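Local coordinates for protein calreticulin, putative (Trypanosoma cruzi, PDB 5HCF) that probably acts as a lectin-like chaperone whose globular domain, built on the legume lectin fold, binds carbohydrate and peptide, at residues 89-92 with 98-101; 92-97 with 101-106; 120-125 with 174-179; 12-17 with 209-214. All coordinates share one frame; numbering follows the deposited sequence.

Overall arrangement
Contacts 1 and 2 share P92 and G101 and shape the connection between strands 83-91 and 107-114. Contacts 1, 3 and 4 are buried, contact 2 only partly. Contact 1 sets apolar side chains beside a lysine that is paired with D214 of contact 4. In contact 2, P92 lies on the returning backbone and M94 on a threonine methyl. In contact 4, W14 reaches strand 208-217, the sheet neighbour of strand 83-91. Contact 3 lies about 18 Å from contact 1, centre to centre. It uses strand 117-126 of the same seven-stranded sheet, and alone of the four has a hydrogen bond between its segments, from a tryptophan to a backbone carbonyl.

Contact 1. Residues 89-92 with 98-101; sequences KLLP and KFHG
The backbones of 89-92 and 98-101 stand well apart, with the CA atoms of K89 and G101, like those of L91 and F99, separated by 10.1 Å, so the contact is made largely by side chains reaching between strand 83-91 and the loop that follows it. F99 extends its ring with CG anti to the backbone N (chi1 175°), which brings CE1 to 3.5 Å from L91 CD2. The methyl comes at the ring obliquely, and the two side chains cross at about a right angle. K89 runs out extended past the same ring, where CD lies near the ring plane, 4.5 Å from F99 CZ. Beyond the ring K89 NZ comes to 3.7 Å from G101 O, a long approach, while its salt bridge goes to D214 on strand 208-217. Within the loop, H100 ND1 donates to K98 O at 2.8 Å, the oxygen lying close to the imidazole plane, and F99 O is hydrogen-bonded to S17 OG, which E97 O shares. An acetic acid molecule, probably from the crystallisation liquor, lies near G101; by family comparison K89, Y105 and D214 match residues of the calreticulin glycan site, so a role in sugar binding is probable. Chemically, F99 and L91 pack together, the ring edge loosely beside this buried lysine, whose amine is paired with D214, a charge expected to favour its protonated form.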
loop_
_atom_site.group_PDB
_atom_site.type_symbol
_atom_site.label_atom_id
_atom_site.label_comp_id
_atom_site.label_asym_id
_atom_site.label_seq_id
_atom_site.Cartn_x
_atom_site.Cartn_y
_atom_site.Cartn_z
ATOM N N LYS A 89 -4.667 2.740 0.957
ATOM C CA LYS A 89 -5.846 1.955 1.306
ATOM C C LYS A 89 -6.729 1.698 0.090
ATOM O O LYS A 89 -6.860 2.554 -0.786
ATOM C CB LYS A 89 -6.663 2.666 2.388
ATOM C CG LYS A 89 -5.947 2.829 3.727
ATOM C CD LYS A 89 -6.841 3.560 4.715
ATOM C CE LYS A 89 -6.318 3.454 6.128
ATOM N NZ LYS A 89 -7.213 4.152 7.089
ATOM N N LEU A 90 -7.344 0.521 0.052
ATOM C CA LEU A 90 -8.331 0.205 -0.973
ATOM C C LEU A 90 -9.696 0.072 -0.300
ATOM O O LEU A 90 -9.858 -0.716 0.632
ATOM C CB LEU A 90 -7.954 -1.076 -1.723
ATOM C CG LEU A 90 -6.519 -1.137 -2.260
ATOM C CD1 LEU A 90 -6.256 -2.458 -2.959
ATOM C CD2 LEU A 90 -6.242 0.025 -3.198
ATOM N N LEU A 91 -10.670 0.850 -0.762
ATOM C CA LEU A 91 -11.932 0.971 -0.044
ATOM C C LEU A 91 -13.141 0.679 -0.916
ATOM O O LEU A 91 -13.156 1.019 -2.100
ATOM C CB LEU A 91 -12.073 2.377 0.545
ATOM C CG LEU A 91 -10.850 3.001 1.224
ATOM C CD1 LEU A 91 -10.090 3.917 0.275
ATOM C CD2 LEU A 91 -11.260 3.759 2.478
ATOM N N PRO A 92 -14.167 0.046 -0.320
ATOM C CA PRO A 92 -15.495 -0.080 -0.930
ATOM C C PRO A 92 -16.213 1.268 -0.900
ATOM O O PRO A 92 -15.635 2.230 -0.393
ATOM C CB PRO A 92 -16.195 -1.113 -0.044
ATOM C CG PRO A 92 -15.537 -0.972 1.277
ATOM C CD PRO A 92 -14.098 -0.621 0.992
ATOM N N LYS A 98 -15.633 12.826 3.380
ATOM C CA LYS A 98 -15.648 12.445 4.789
ATOM C C LYS A 98 -14.663 11.314 5.024
ATOM O O LYS A 98 -14.746 10.601 6.023
ATOM C CB LYS A 98 -17.036 12.027 5.260
ATOM C CG LYS A 98 -18.110 13.084 5.122
ATOM C CD LYS A 98 -19.455 12.471 5.468
ATOM C CE LYS A 98 -20.595 13.458 5.283
ATOM N NZ LYS A 98 -21.855 12.903 5.873
ATOM N N PHE A 99 -13.726 11.161 4.095
ATOM C CA PHE A 99 -12.721 10.118 4.184
ATOM C C PHE A 99 -11.744 10.411 5.314
ATOM O O PHE A 99 -11.137 11.477 5.366
ATOM C CB PHE A 99 -11.972 9.999 2.858
ATOM C CG PHE A 99 -10.830 9.024 2.887
ATOM C CD1 PHE A 99 -10.975 7.775 3.471
ATOM C CD2 PHE A 99 -9.609 9.358 2.321
ATOM C CE1 PHE A 99 -9.921 6.881 3.492
ATOM C CE2 PHE A 99 -8.554 8.470 2.338
ATOM C CZ PHE A 99 -8.709 7.229 2.923
ATOM N N HIS A 100 -11.596 9.457 6.223
ATOM C CA HIS A 100 -10.657 9.612 7.327
ATOM C C HIS A 100 -10.249 8.249 7.870
ATOM O O HIS A 100 -10.662 7.209 7.343
ATOM C CB HIS A 100 -11.259 10.477 8.437
ATOM C CG HIS A 100 -12.447 9.861 9.110
ATOM N ND1 HIS A 100 -13.643 9.641 8.460
ATOM C CD2 HIS A 100 -12.620 9.416 10.378
ATOM C CE1 HIS A 100 -14.500 9.085 9.297
ATOM N NE2 HIS A 100 -13.904 8.938 10.468
ATOM N N GLY A 101 -9.434 8.264 8.920
ATOM C CA GLY A 101 -8.898 7.049 9.508
ATOM C C GLY A 101 -9.912 5.965 9.825
ATOM O O GLY A 101 -9.566 4.787 9.849
#

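Contact 2. Residues 92-97 with 101-106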
loop_
_atom_site.group_PDB
_atom_site.type_symbol
_atom_site.label_atom_id
_atom_site.label_comp_id
_atom_site.label_asym_id
_atom_site.label_seq_id
_atom_site.Cartn_x
_atom_site.Cartn_y
_atom_site.Cartn_z
ATOM N N PRO A 92 -14.167 0.046 -0.320
ATOM C CA PRO A 92 -15.495 -0.080 -0.930
ATOM C C PRO A 92 -16.213 1.268 -0.900
ATOM O O PRO A 92 -15.635 2.230 -0.393
ATOM C CB PRO A 92 -16.195 -1.113 -0.044
ATOM C CG PRO A 92 -15.537 -0.972 1.277
ATOM C CD PRO A 92 -14.098 -0.621 0.992
ATOM N N SER A 93 -17.427 1.333 -1.442
ATOM C CA SER A 93 -18.160 2.593 -1.581
ATOM C C SER A 93 -18.038 3.517 -0.373
ATOM O O SER A 93 -18.391 3.146 0.746
ATOM C CB SER A 93 -19.636 2.314 -1.852
ATOM O OG SER A 93 -20.317 3.521 -2.136
ATOM N N MET A 94 -17.530 4.723 -0.613
ATOM C CA MET A 94 -17.388 5.722 0.440
ATOM C C MET A 94 -17.526 7.143 -0.100
ATOM O O MET A 94 -17.446 7.365 -1.303
ATOM C CB MET A 94 -16.038 5.567 1.130
ATOM C CG MET A 94 -14.874 5.799 0.193
ATOM S SD MET A 94 -13.358 6.184 1.076
ATOM C CE MET A 94 -13.738 7.833 1.643
ATOM N N ASP A 95 -17.699 8.104 0.801
ATOM C CA ASP A 95 -17.710 9.516 0.434
ATOM C C ASP A 95 -16.327 10.109 0.661
ATOM O O ASP A 95 -15.905 10.271 1.806
ATOM C CB ASP A 95 -18.760 10.277 1.254
ATOM C CG ASP A 95 -18.924 11.731 0.819
ATOM O OD1 ASP A 95 -18.016 12.286 0.161
ATOM O OD2 ASP A 95 -19.968 12.331 1.160
ATOM N N PRO A 96 -15.623 10.447 -0.429
ATOM C CA PRO A 96 -14.257 10.986 -0.366
ATOM C C PRO A 96 -14.086 12.214 0.536
ATOM O O PRO A 96 -13.001 12.395 1.098
ATOM C CB PRO A 96 -13.963 11.354 -1.826
ATOM C CG PRO A 96 -14.844 10.455 -2.623
ATOM C CD PRO A 96 -16.099 10.298 -1.815
ATOM N N GLU A 97 -15.128 13.029 0.688
ATOM C CA GLU A 97 -15.038 14.251 1.489
ATOM C C GLU A 97 -15.114 13.989 2.996
ATOM O O GLU A 97 -14.710 14.838 3.796
ATOM C CB GLU A 97 -16.118 15.251 1.067
ATOM C CG GLU A 97 -15.888 15.827 -0.320
ATOM C CD GLU A 97 -16.824 16.972 -0.646
ATOM O OE1 GLU A 97 -17.687 17.301 0.198
ATOM O OE2 GLU A 97 -16.690 17.545 -1.748
ATOM N N GLY A 101 -9.434 8.264 8.920
ATOM C CA GLY A 101 -8.898 7.049 9.508
ATOM C C GLY A 101 -9.912 5.965 9.825
ATOM O O GLY A 101 -9.566 4.787 9.849
ATOM N N GLU A 102 -11.161 6.356 10.057
ATOM C CA GLU A 102 -12.193 5.414 10.487
ATOM C C GLU A 102 -12.999 4.849 9.318
ATOM O O GLU A 102 -13.740 3.881 9.478
ATOM C CB GLU A 102 -13.138 6.085 11.485
ATOM C CG GLU A 102 -12.441 6.757 12.652
ATOM C CD GLU A 102 -12.009 5.769 13.713
ATOM O OE1 GLU A 102 -12.625 5.756 14.802
ATOM O OE2 GLU A 102 -11.049 5.010 13.455
ATOM N N THR A 103 -12.873 5.472 8.153
ATOM C CA THR A 103 -13.526 4.976 6.946
ATOM C C THR A 103 -13.204 3.503 6.711
ATOM O O THR A 103 -12.041 3.098 6.769
ATOM C CB THR A 103 -13.108 5.787 5.707
ATOM O OG1 THR A 103 -13.159 7.188 6.007
ATOM C CG2 THR A 103 -14.020 5.476 4.529
ATOM N N LYS A 104 -14.234 2.708 6.441
ATOM C CA LYS A 104 -14.049 1.281 6.232
ATOM C C LYS A 104 -13.238 1.002 4.973
ATOM O O LYS A 104 -13.616 1.410 3.872
ATOM C CB LYS A 104 -15.397 0.565 6.141
ATOM C CG LYS A 104 -15.287 -0.873 5.646
ATOM C CD LYS A 104 -16.611 -1.617 5.733
ATOM C CE LYS A 104 -16.466 -3.054 5.242
ATOM N NZ LYS A 104 -17.734 -3.835 5.371
ATOM N N TYR A 105 -12.116 0.309 5.144
ATOM C CA TYR A 105 -11.310 -0.129 4.013
ATOM C C TYR A 105 -11.323 -1.649 3.942
ATOM O O TYR A 105 -11.723 -2.311 4.896
ATOM C CB TYR A 105 -9.874 0.397 4.131
ATOM C CG TYR A 105 -9.166 -0.037 5.396
ATOM C CD1 TYR A 105 -9.179 0.762 6.528
ATOM C CD2 TYR A 105 -8.500 -1.255 5.464
ATOM C CE1 TYR A 105 -8.548 0.368 7.687
ATOM C CE2 TYR A 105 -7.865 -1.658 6.621
ATOM C CZ TYR A 105 -7.892 -0.841 7.728
ATOM O OH TYR A 105 -7.260 -1.234 8.884
ATOM N N TRP A 106 -10.908 -2.196 2.805
ATOM C CA TRP A 106 -10.694 -3.630 2.689
ATOM C C TRP A 106 -9.225 -3.943 2.926
ATOM O O TRP A 106 -8.889 -4.937 3.566
ATOM C CB TRP A 106 -11.116 -4.159 1.320
ATOM C CG TRP A 106 -10.738 -5.611 1.106
ATOM C CD1 TRP A 106 -11.249 -6.697 1.761
ATOM C CD2 TRP A 106 -9.770 -6.123 0.179
ATOM N NE1 TRP A 106 -10.658 -7.851 1.298
ATOM C CE2 TRP A 106 -9.749 -7.526 0.327
ATOM C CE3 TRP A 106 -8.920 -5.532 -0.762
ATOM C CZ2 TRP A 106 -8.910 -8.348 -0.432
ATOM C CZ3 TRP A 106 -8.088 -6.349 -1.515
ATOM C CH2 TRP A 106 -8.088 -7.741 -1.344
#
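In the connection between antiparallel strands 83-91 and 107-114 of the legume lectin fold, the chain turns back so that P92 and M94 on the outgoing limb meet K104 and T103 on the returning one. The limbs are closest at P92, whose CA is 6.5 Å from that of Y105. Here the pyrrolidine ring lies against backbone: P92 CD is 3.6 Å from K104 O and also close to W106 N, the amide that pairs with L90 of the strand. Further along, M94 bends round the methyl of T103. M94 SD is 3.6 Å from T103 CG2 and M94 CE is 3.7 Å from the same carbon; chi1 of 62° and a nearly extended chi2 place SD at the methyl, and the bend at chi3 (-72°) brings CE back to it. The two side chains cross at about a right angle. T103 divides its branches: CG2 packs on the methionine while OG1 bonds to H100 N, and L91 of strand 83-91 touches T103 as well. At the tip of the outgoing limb an Asx turn shapes the chain, with E97 N donating to D95 OD1 at 3.0 Å from above the carboxylate plane.

Contact 3. Residues 120-125 with 174-179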
loop_
_atom_site.group_PDB
_atom_site.type_symbol
_atom_site.label_atom_id
_atom_site.label_comp_id
_atom_site.label_asym_id
_atom_site.label_seq_id
_atom_site.Cartn_x
_atom_site.Cartn_y
_atom_site.Cartn_z
ATOM N N VAL A 120 5.937 -3.162 7.452
ATOM C CA VAL A 120 5.073 -3.028 6.288
ATOM C C VAL A 120 3.678 -3.510 6.651
ATOM O O VAL A 120 3.493 -4.661 7.032
ATOM C CB VAL A 120 5.612 -3.824 5.080
ATOM C CG1 VAL A 120 4.695 -3.657 3.877
ATOM C CG2 VAL A 120 7.045 -3.395 4.752
ATOM N N HIS A 121 2.693 -2.629 6.525
ATOM C CA HIS A 121 1.322 -2.992 6.854
ATOM C C HIS A 121 0.705 -3.823 5.756
ATOM O O HIS A 121 0.752 -3.449 4.583
ATOM C CB HIS A 121 0.453 -1.751 7.064
ATOM C CG HIS A 121 0.715 -1.030 8.347
ATOM N ND1 HIS A 121 0.529 -1.614 9.578
ATOM C CD2 HIS A 121 1.130 0.238 8.585
ATOM C CE1 HIS A 121 0.830 -0.740 10.526
ATOM N NE2 HIS A 121 1.195 0.389 9.948
ATOM N N ILE A 122 0.128 -4.955 6.139
ATOM C CA ILE A 122 -0.788 -5.660 5.260
ATOM C C ILE A 122 -2.017 -6.006 6.082
ATOM O O ILE A 122 -2.090 -7.078 6.683
ATOM C CB ILE A 122 -0.179 -6.928 4.659
ATOM C CG1 ILE A 122 1.144 -6.609 3.963
ATOM C CG2 ILE A 122 -1.161 -7.556 3.678
ATOM C CD1 ILE A 122 1.789 -7.804 3.319
ATOM N N ILE A 123 -2.976 -5.085 6.109
ATOM C CA ILE A 123 -4.142 -5.218 6.974
ATOM C C ILE A 123 -5.394 -5.498 6.150
ATOM O O ILE A 123 -5.768 -4.716 5.273
ATOM C CB ILE A 123 -4.361 -3.952 7.827
ATOM C CG1 ILE A 123 -3.106 -3.637 8.645
ATOM C CG2 ILE A 123 -5.563 -4.118 8.741
ATOM C CD1 ILE A 123 -3.266 -2.468 9.590
ATOM N N LEU A 124 -6.034 -6.625 6.436
ATOM C CA LEU A 124 -7.220 -7.031 5.701
ATOM C C LEU A 124 -8.457 -6.906 6.570
ATOM O O LEU A 124 -8.481 -7.388 7.703
ATOM C CB LEU A 124 -7.079 -8.469 5.203
ATOM C CG LEU A 124 -6.109 -8.729 4.051
ATOM C CD1 LEU A 124 -5.804 -10.219 3.948
ATOM C CD2 LEU A 124 -6.687 -8.199 2.742
ATOM N N HIS A 125 -9.486 -6.252 6.047
ATOM C CA HIS A 125 -10.751 -6.218 6.746
ATOM C C HIS A 125 -11.500 -7.495 6.415
ATOM O O HIS A 125 -11.841 -7.745 5.261
ATOM C CB HIS A 125 -11.589 -5.000 6.370
ATOM C CG HIS A 125 -12.879 -4.927 7.120
ATOM N ND1 HIS A 125 -13.019 -4.214 8.294
ATOM C CD2 HIS A 125 -14.079 -5.512 6.894
ATOM C CE1 HIS A 125 -14.250 -4.349 8.745
ATOM N NE2 HIS A 125 -14.918 -5.131 7.911
ATOM N N GLU A 174 -3.097 -18.864 7.449
ATOM C CA GLU A 174 -2.018 -19.132 8.391
ATOM C C GLU A 174 -1.293 -17.866 8.879
ATOM O O GLU A 174 -0.870 -17.797 10.031
ATOM C CB GLU A 174 -1.021 -20.104 7.753
ATOM C CG GLU A 174 -1.635 -21.466 7.377
ATOM C CD GLU A 174 -0.650 -22.401 6.684
ATOM O OE1 GLU A 174 0.357 -21.916 6.128
ATOM O OE2 GLU A 174 -0.878 -23.625 6.693
ATOM N N ASP A 175 -1.155 -16.865 8.014
ATOM C CA ASP A 175 -0.386 -15.666 8.369
ATOM C C ASP A 175 -1.243 -14.490 8.849
ATOM O O ASP A 175 -0.714 -13.416 9.142
ATOM C CB ASP A 175 0.470 -15.215 7.184
ATOM C CG ASP A 175 1.432 -16.286 6.725
ATOM O OD1 ASP A 175 1.615 -17.275 7.458
ATOM O OD2 ASP A 175 2.005 -16.143 5.629
ATOM N N TRP A 176 -2.561 -14.692 8.899
ATOM C CA TRP A 176 -3.477 -13.770 9.571
ATOM C C TRP A 176 -4.342 -14.564 10.542
ATOM O O TRP A 176 -4.430 -15.783 10.433
ATOM C CB TRP A 176 -4.377 -13.036 8.572
ATOM C CG TRP A 176 -3.736 -11.913 7.828
ATOM C CD1 TRP A 176 -3.862 -10.582 8.093
ATOM C CD2 TRP A 176 -2.893 -12.013 6.673
ATOM N NE1 TRP A 176 -3.139 -9.846 7.187
ATOM C CE2 TRP A 176 -2.534 -10.703 6.304
ATOM C CE3 TRP A 176 -2.400 -13.082 5.921
ATOM C CZ2 TRP A 176 -1.707 -10.432 5.215
ATOM C CZ3 TRP A 176 -1.577 -12.810 4.837
ATOM C CH2 TRP A 176 -1.240 -11.497 4.498
ATOM N N SER A 177 -4.993 -13.877 11.475
ATOM C CA SER A 177 -6.000 -14.515 12.323
ATOM C C SER A 177 -7.388 -14.252 11.750
ATOM O O SER A 177 -8.087 -13.333 12.179
ATOM C CB SER A 177 -5.919 -14.017 13.768
ATOM O OG SER A 177 -4.628 -14.231 14.306
ATOM N N LEU A 178 -7.770 -15.060 10.766
ATOM C CA LEU A 178 -9.038 -14.880 10.074
ATOM C C LEU A 178 -10.083 -15.869 10.546
ATOM O O LEU A 178 -11.228 -15.495 10.796
ATOM C CB LEU A 178 -8.849 -15.012 8.562
ATOM C CG LEU A 178 -7.816 -14.066 7.955
ATOM C CD1 LEU A 178 -7.633 -14.314 6.460
ATOM C CD2 LEU A 178 -8.222 -12.624 8.228
ATOM N N LEU A 179 -9.687 -17.130 10.677
ATOM C CA LEU A 179 -10.643 -18.189 10.983
ATOM C C LEU A 179 -10.462 -18.746 12.390
ATOM O O LEU A 179 -9.479 -18.440 13.074
ATOM C CB LEU A 179 -10.522 -19.309 9.950
ATOM C CG LEU A 179 -10.769 -18.901 8.495
ATOM C CD1 LEU A 179 -10.549 -20.073 7.565
ATOM C CD2 LEU A 179 -12.174 -18.331 8.311
#
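W176, the first residue to leave helical geometry after helix 172-175, drives its indole against I122 and L124 of strand 117-126, and almost all of the contact is concentrated there. The indole N-H is used directly: W176 NE1 donates to I122 O at 3.0 Å with an N-H...O angle of 152°, the oxygen lying close to the ring plane. Beside this bond the benzene edge is tightly packed, W176 CZ2 being 3.3 Å from I122 CG2, so carbonyl and methyl of one residue together fix the rotation of the ring. L124 approaches from another direction, its CD1 standing over a face, offset toward the rim, in a CH-pi contact 4.2 Å from the centroid of the five-membered ring. Away from the tryptophan the contact is loose. L178 faces the strand but its side chain comes no nearer than 5.1 Å, and S177 is exposed. W133 stacks on the indole and Y158 meets it edge-to-face. Because helix 172-175 follows strand 165-171 of the eight-stranded sheet while I122 and L124 belong to the seven-stranded one, the indole joins the two layers of the beta sandwich that defines the legume lectin fold.

Contact 4. Residues 12-17 with 209-214; sequences EHWTTS and THVGID
W14 meets V211 in the interior of the legume lectin beta sandwich, where its indole passes over strand 50-62 to reach strand 208-217, two places away in the seven-stranded sheet. The reach belongs to the side chain, since the CA atoms of W14 and G212 are 8.9 Å apart. With CG beside the backbone N (chi1 -81°), the indole spans the distance to strand 208-217 and its benzene end leads. W14 CH2 touches V211 CG1 at 3.4 Å, and CZ2 lies close to the same methyl. V211 CG1 meets the ring at a slant, the valine side chain running nearly perpendicular to that of the tryptophan; its chi1 of 63° sets CG1 between the backbone N and the carbonyl carbon. Further round the rim, W14 CZ3 is 3.6 Å from V211 O, so the tryptophan packs on main chain as well as on the methyl.

The pyrrole part of the indole is held by polar groups. NE1 bonds to E6 OE1, an oxygen that H13 NE2 also reaches, so one carboxylate serves two rings. H13 turns a face to the tryptophan edge, with W14 CD1 3.3 Å above the imidazole plane. From the other sheet, I227 of strand 223-230 touches the indole, placing it between the layers. Strand 208-217 itself begins irregularly, T209 and H210 both facing L91 in a classic beta bulge just before V211. Past the valine, I213 N lies near the plane of the indole at its rim, 4.3 Å from W14 CZ3.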
loop_
_atom_site.group_PDB
_atom_site.type_symbol
_atom_site.label_atom_id
_atom_site.label_comp_id
_atom_site.label_asym_id
_atom_site.label_seq_id
_atom_site.Cartn_x
_atom_site.Cartn_y
_atom_site.Cartn_z
ATOM N N GLU A 12 -5.753 16.578 -9.973
ATOM C CA GLU A 12 -7.081 17.185 -9.991
ATOM C C GLU A 12 -8.195 16.172 -9.749
ATOM O O GLU A 12 -9.213 16.506 -9.144
ATOM C CB GLU A 12 -7.320 17.915 -11.316
ATOM C CG GLU A 12 -6.462 19.153 -11.494
ATOM C CD GLU A 12 -6.592 20.107 -10.323
ATOM O OE1 GLU A 12 -7.735 20.334 -9.868
ATOM O OE2 GLU A 12 -5.555 20.612 -9.846
ATOM N N HIS A 13 -8.002 14.937 -10.208
ATOM C CA HIS A 13 -9.026 13.900 -10.068
ATOM C C HIS A 13 -9.007 13.250 -8.683
ATOM O O HIS A 13 -9.827 12.381 -8.382
ATOM C CB HIS A 13 -8.859 12.827 -11.149
ATOM C CG HIS A 13 -7.495 12.213 -11.189
ATOM N ND1 HIS A 13 -6.384 12.891 -11.642
ATOM C CD2 HIS A 13 -7.063 10.978 -10.835
ATOM C CE1 HIS A 13 -5.326 12.105 -11.561
ATOM N NE2 HIS A 13 -5.711 10.937 -11.076
ATOM N N TRP A 14 -8.064 13.667 -7.847
ATOM C CA TRP A 14 -8.012 13.198 -6.468
ATOM C C TRP A 14 -8.709 14.195 -5.548
ATOM O O TRP A 14 -8.432 15.394 -5.594
ATOM C CB TRP A 14 -6.569 12.984 -6.018
ATOM C CG TRP A 14 -5.985 11.678 -6.459
ATOM C CD1 TRP A 14 -5.608 11.333 -7.723
ATOM C CD2 TRP A 14 -5.720 10.536 -5.637
ATOM N NE1 TRP A 14 -5.122 10.050 -7.740
ATOM C CE2 TRP A 14 -5.179 9.537 -6.470
ATOM C CE3 TRP A 14 -5.891 10.260 -4.276
ATOM C CZ2 TRP A 14 -4.800 8.283 -5.986
ATOM C CZ3 TRP A 14 -5.515 9.016 -3.797
ATOM C CH2 TRP A 14 -4.975 8.043 -4.650
ATOM N N THR A 15 -9.616 13.698 -4.715
ATOM C CA THR A 15 -10.374 14.564 -3.820
ATOM C C THR A 15 -9.849 14.517 -2.392
ATOM O O THR A 15 -9.709 13.445 -1.808
ATOM C CB THR A 15 -11.864 14.194 -3.803
ATOM O OG1 THR A 15 -12.359 14.140 -5.147
ATOM C CG2 THR A 15 -12.647 15.222 -3.019
ATOM N N THR A 16 -9.576 15.691 -1.835
ATOM C CA THR A 16 -9.065 15.803 -0.477
ATOM C C THR A 16 -10.220 15.949 0.506
ATOM O O THR A 16 -11.127 16.748 0.292
ATOM C CB THR A 16 -8.109 17.003 -0.334
ATOM O OG1 THR A 16 -7.139 16.974 -1.390
ATOM C CG2 THR A 16 -7.397 16.959 1.011
ATOM N N SER A 17 -10.176 15.182 1.589
ATOM C CA SER A 17 -11.291 15.110 2.527
ATOM C C SER A 17 -11.614 16.439 3.206
ATOM O O SER A 17 -10.777 17.334 3.275
ATOM C CB SER A 17 -11.002 14.055 3.591
ATOM O OG SER A 17 -11.955 14.121 4.636
ATOM N N THR A 209 -13.886 0.423 -4.697
ATOM C CA THR A 209 -14.378 1.588 -5.416
ATOM C C THR A 209 -13.425 2.789 -5.360
ATOM O O THR A 209 -13.441 3.634 -6.253
ATOM C CB THR A 209 -15.751 2.007 -4.870
ATOM O OG1 THR A 209 -16.397 2.875 -5.804
ATOM C CG2 THR A 209 -15.597 2.716 -3.540
ATOM N N HIS A 210 -12.602 2.871 -4.321
ATOM C CA HIS A 210 -11.643 3.967 -4.200
ATOM C C HIS A 210 -10.261 3.499 -3.758
ATOM O O HIS A 210 -10.121 2.468 -3.100
ATOM C CB HIS A 210 -12.139 5.019 -3.202
ATOM C CG HIS A 210 -13.374 5.747 -3.640
ATOM N ND1 HIS A 210 -14.615 5.481 -3.113
ATOM C CD2 HIS A 210 -13.542 6.752 -4.531
ATOM C CE1 HIS A 210 -15.508 6.283 -3.673
ATOM N NE2 HIS A 210 -14.883 7.059 -4.535
ATOM N N VAL A 211 -9.242 4.268 -4.129
ATOM C CA VAL A 211 -7.945 4.184 -3.475
ATOM C C VAL A 211 -7.757 5.476 -2.690
ATOM O O VAL A 211 -8.085 6.558 -3.177
ATOM C CB VAL A 211 -6.788 3.986 -4.473
ATOM C CG1 VAL A 211 -6.684 5.173 -5.414
ATOM C CG2 VAL A 211 -5.483 3.790 -3.732
ATOM N N GLY A 212 -7.232 5.372 -1.477
ATOM C CA GLY A 212 -7.019 6.550 -0.660
ATOM C C GLY A 212 -5.683 6.556 0.045
ATOM O O GLY A 212 -5.142 5.504 0.390
ATOM N N ILE A 213 -5.150 7.752 0.259
ATOM C CA ILE A 213 -3.954 7.922 1.064
ATOM C C ILE A 213 -4.325 8.616 2.358
ATOM O O ILE A 213 -4.693 9.790 2.371
ATOM C CB ILE A 213 -2.864 8.725 0.329
ATOM C CG1 ILE A 213 -2.229 7.868 -0.766
ATOM C CG2 ILE A 213 -1.795 9.179 1.298
ATOM C CD1 ILE A 213 -1.427 8.653 -1.783
ATOM N N ASP A 214 -4.238 7.865 3.445
ATOM C CA ASP A 214 -4.599 8.350 4.766
ATOM C C ASP A 214 -3.423 8.102 5.700
ATOM O O ASP A 214 -3.285 7.014 6.266
ATOM C CB ASP A 214 -5.862 7.643 5.265
ATOM C CG ASP A 214 -6.066 7.790 6.757
ATOM O OD1 ASP A 214 -5.775 8.879 7.298
ATOM O OD2 ASP A 214 -6.490 6.800 7.393
#